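Local coordinates for uncharacterized protein (Thermus thermophilus HB8, PDB 6SCE) that acts as a DNA nuclease of Type III CRISPR defence, switched on by cyclic oligoadenylate, which its CARF domains probably bind, at residues E80-T86 with G104-V110. Numbering follows the deposited sequence.
Sequences EVWVNLT and GARVFLV. With nucleotides of chain B.
Val81 and Val83 bond through N and O to the backbone of residues 104-108, joining two parallel strands, 81-84 and 105-110, whose axes diverge by 21°. With helix 90-100 connecting them in sequence they form a beta-alpha-beta unit in a Rossmann-like sheet, consistent with a CARF domain. The parallel register shows in the ladder: Val81 N gives to Gly104 O, Arg106 N to Val81 O, Val83 N to Arg106 O at 2.7 Å, and Phe108 N to Val83 O. Leu85 N, bonded to Phe108 O at 2.9 Å, adds a last backbone rung. Trp82 and Asn84 direct their own backbone bonds to strand 5-10 on the other side of strand 81-84.

On the face bearing Trp82 and Arg106, the arginine chain, extended from CG to NE, lays CD over the indole, 3.5 Å from the centroid of the six-membered ring, a CH-pi contact. The guanidinium and indole planes are 18° apart, and NH1 reaches Glu80 OE1 at 3.4 Å in a long salt bridge. With Trp82 cut back to an alanine, the arginine chain would probably lose the surface it lies on, its guanidinium freer to swing away from Glu80. Farther along, Asn84 sets CB off-centre over the Phe108 ring, 4.3 Å from its centroid, with the amide stacked at 21° to the ring plane; its ND2 is satisfied by Tyr6 OH, while OD1 accepts Thr86 N in an Asx turn, the donor lying above the carbonyl plane. This turn carries the chain toward the adenylate of chain B, whose C5' lies 3.2 Å from Thr86 O. There the Thr86 hydroxyl takes over from the backbone: OG1 accepts from Val110 N at 2.7 Å.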
loop_
_atom_site.group_PDB
_atom_site.type_symbol
_atom_site.label_atom_id
_atom_site.label_comp_id
_atom_site.label_asym_id
_atom_site.label_seq_id
_atom_site.Cartn_x
_atom_site.Cartn_y
_atom_site.Cartn_z
ATOM N N GLU A 80 -32.889 -16.399 -4.723
ATOM C CA GLU A 80 -31.560 -16.862 -4.347
ATOM C C GLU A 80 -30.506 -15.851 -4.815
ATOM O O GLU A 80 -30.448 -15.508 -5.986
ATOM C CB GLU A 80 -31.246 -18.241 -4.941
ATOM C CG GLU A 80 -32.085 -19.406 -4.406
ATOM C CD GLU A 80 -32.059 -19.588 -2.881
ATOM O OE1 GLU A 80 -31.013 -19.357 -2.226
ATOM O OE2 GLU A 80 -33.105 -19.989 -2.326
ATOM N N VAL A 81 -29.747 -15.309 -3.878
ATOM C CA VAL A 81 -28.682 -14.370 -4.231
ATOM C C VAL A 81 -27.359 -14.958 -3.770
ATOM O O VAL A 81 -27.288 -15.659 -2.752
ATOM C CB VAL A 81 -28.902 -12.934 -3.693
ATOM C CG1 VAL A 81 -30.135 -12.279 -4.309
ATOM C CG2 VAL A 81 -28.968 -12.887 -2.182
ATOM N N TRP A 82 -26.316 -14.664 -4.543
ATOM C CA TRP A 82 -24.951 -15.009 -4.196
ATOM C C TRP A 82 -24.231 -13.696 -3.999
ATOM O O TRP A 82 -24.216 -12.868 -4.901
ATOM C CB TRP A 82 -24.276 -15.809 -5.303
ATOM C CG TRP A 82 -24.872 -17.168 -5.450
ATOM C CD1 TRP A 82 -26.128 -17.467 -5.877
ATOM C CD2 TRP A 82 -24.222 -18.401 -5.209
ATOM N NE1 TRP A 82 -26.299 -18.830 -5.899
ATOM C CE2 TRP A 82 -25.147 -19.418 -5.472
ATOM C CE3 TRP A 82 -22.936 -18.752 -4.789
ATOM C CZ2 TRP A 82 -24.828 -20.759 -5.341
ATOM C CZ3 TRP A 82 -22.632 -20.077 -4.651
ATOM C CH2 TRP A 82 -23.570 -21.067 -4.940
ATOM N N VAL A 83 -23.665 -13.507 -2.819
ATOM C CA VAL A 83 -23.103 -12.210 -2.472
ATOM C C VAL A 83 -21.593 -12.313 -2.285
ATOM O O VAL A 83 -21.144 -12.980 -1.368
ATOM C CB VAL A 83 -23.735 -11.671 -1.176
ATOM C CG1 VAL A 83 -23.306 -10.256 -0.905
ATOM C CG2 VAL A 83 -25.246 -11.734 -1.267
ATOM N N ASN A 84 -20.831 -11.620 -3.151
ATOM C CA ASN A 84 -19.367 -11.632 -3.095
ATOM C C ASN A 84 -18.898 -10.399 -2.347
ATOM O O ASN A 84 -19.133 -9.307 -2.803
ATOM C CB ASN A 84 -18.805 -11.689 -4.525
ATOM C CG ASN A 84 -17.275 -11.774 -4.590
ATOM O OD1 ASN A 84 -16.587 -11.734 -3.576
ATOM N ND2 ASN A 84 -16.740 -11.842 -5.827
ATOM N N LEU A 85 -18.215 -10.586 -1.208
ATOM C CA LEU A 85 -17.752 -9.466 -0.358
ATOM C C LEU A 85 -16.280 -9.096 -0.485
ATOM O O LEU A 85 -15.775 -8.258 0.274
ATOM C CB LEU A 85 -18.025 -9.781 1.106
ATOM C CG LEU A 85 -19.473 -10.133 1.448
ATOM C CD1 LEU A 85 -19.613 -10.359 2.939
ATOM C CD2 LEU A 85 -20.421 -9.099 0.927
ATOM N N THR A 86 -15.592 -9.679 -1.458
ATOM C CA THR A 86 -14.158 -9.416 -1.638
ATOM C C THR A 86 -13.850 -8.000 -2.105
ATOM O O THR A 86 -12.857 -7.405 -1.707
ATOM C CB THR A 86 -13.569 -10.489 -2.580
ATOM O OG1 THR A 86 -13.501 -11.731 -1.862
ATOM C CG2 THR A 86 -12.138 -10.147 -3.030
ATOM N N GLY A 104 -32.199 -17.235 1.777
ATOM C CA GLY A 104 -32.205 -16.883 0.368
ATOM C C GLY A 104 -30.863 -16.306 -0.108
ATOM O O GLY A 104 -30.772 -15.829 -1.249
ATOM N N ALA A 105 -29.832 -16.369 0.734
ATOM C CA ALA A 105 -28.525 -15.734 0.425
ATOM C C ALA A 105 -27.378 -16.660 0.683
ATOM O O ALA A 105 -27.377 -17.399 1.651
ATOM C CB ALA A 105 -28.341 -14.465 1.231
ATOM N N ARG A 106 -26.408 -16.673 -0.225
ATOM C CA ARG A 106 -25.150 -17.365 0.005
ATOM C C ARG A 106 -24.111 -16.242 -0.027
ATOM O O ARG A 106 -24.093 -15.464 -0.962
ATOM C CB ARG A 106 -24.858 -18.402 -1.064
ATOM C CG ARG A 106 -25.740 -19.667 -0.966
ATOM C CD ARG A 106 -25.427 -20.710 -2.030
ATOM N NE ARG A 106 -26.321 -21.881 -1.962
ATOM C CZ ARG A 106 -27.571 -21.930 -2.443
ATOM N NH1 ARG A 106 -28.134 -20.888 -3.062
ATOM N NH2 ARG A 106 -28.289 -23.045 -2.301
ATOM N N VAL A 107 -23.263 -16.170 0.987
ATOM C CA VAL A 107 -22.296 -15.079 1.100
ATOM C C VAL A 107 -20.906 -15.679 1.065
ATOM O O VAL A 107 -20.626 -16.663 1.741
ATOM C CB VAL A 107 -22.497 -14.300 2.407
ATOM C CG1 VAL A 107 -21.521 -13.126 2.498
ATOM C CG2 VAL A 107 -23.933 -13.799 2.493
ATOM N N PHE A 108 -20.021 -15.080 0.263
ATOM C CA PHE A 108 -18.695 -15.627 0.113
ATOM C C PHE A 108 -17.659 -14.551 -0.232
ATOM O O PHE A 108 -18.006 -13.411 -0.492
ATOM C CB PHE A 108 -18.709 -16.739 -0.940
ATOM C CG PHE A 108 -18.853 -16.268 -2.362
ATOM C CD1 PHE A 108 -20.077 -15.869 -2.863
ATOM C CD2 PHE A 108 -17.774 -16.323 -3.227
ATOM C CE1 PHE A 108 -20.217 -15.454 -4.171
ATOM C CE2 PHE A 108 -17.901 -15.927 -4.550
ATOM C CZ PHE A 108 -19.138 -15.511 -5.027
ATOM N N LEU A 109 -16.407 -14.958 -0.176
ATOM C CA LEU A 109 -15.233 -14.145 -0.555
ATOM C C LEU A 109 -14.430 -14.987 -1.517
ATOM O O LEU A 109 -14.531 -16.219 -1.484
ATOM C CB LEU A 109 -14.305 -13.972 0.659
ATOM C CG LEU A 109 -14.841 -13.478 1.963
ATOM C CD1 LEU A 109 -13.765 -13.429 3.012
ATOM C CD2 LEU A 109 -15.402 -12.085 1.674
ATOM N N VAL A 110 -13.581 -14.349 -2.309
ATOM C CA VAL A 110 -12.560 -15.054 -3.088
ATOM C C VAL A 110 -11.209 -14.536 -2.613
ATOM O O VAL A 110 -10.973 -13.326 -2.529
ATOM C CB VAL A 110 -12.753 -14.913 -4.607
ATOM C CG1 VAL A 110 -14.043 -15.591 -5.010
ATOM C CG2 VAL A 110 -12.794 -13.453 -5.083
ATOM P P A B 2 -10.533 -4.136 -5.069
ATOM O OP1 A B 2 -9.658 -3.585 -6.150
ATOM O OP2 A B 2 -11.954 -4.562 -5.331
ATOM O "O5'" A B 2 -9.764 -5.400 -4.448
ATOM C "C5'" A B 2 -10.488 -6.270 -3.547
ATOM C "C4'" A B 2 -9.595 -7.412 -3.133
ATOM O "O4'" A B 2 -9.330 -8.237 -4.300
ATOM C "C3'" A B 2 -8.238 -7.025 -2.558
ATOM O "O3'" A B 2 -7.894 -7.848 -1.445
ATOM C "C2'" A B 2 -7.279 -7.308 -3.711
ATOM O "O2'" A B 2 -5.987 -7.657 -3.263
ATOM C "C1'" A B 2 -7.954 -8.503 -4.370
ATOM N N9 A B 2 -7.565 -8.746 -5.745
ATOM C C8 A B 2 -6.995 -7.856 -6.627
ATOM N N7 A B 2 -6.703 -8.409 -7.777
ATOM C C5 A B 2 -7.081 -9.736 -7.643
ATOM C C6 A B 2 -7.012 -10.839 -8.516
ATOM N N6 A B 2 -6.445 -10.796 -9.720
ATOM N N1 A B 2 -7.523 -12.013 -8.072
ATOM C C2 A B 2 -7.996 -12.067 -6.820
ATOM N N3 A B 2 -8.101 -11.102 -5.905
ATOM C C4 A B 2 -7.612 -9.951 -6.387
#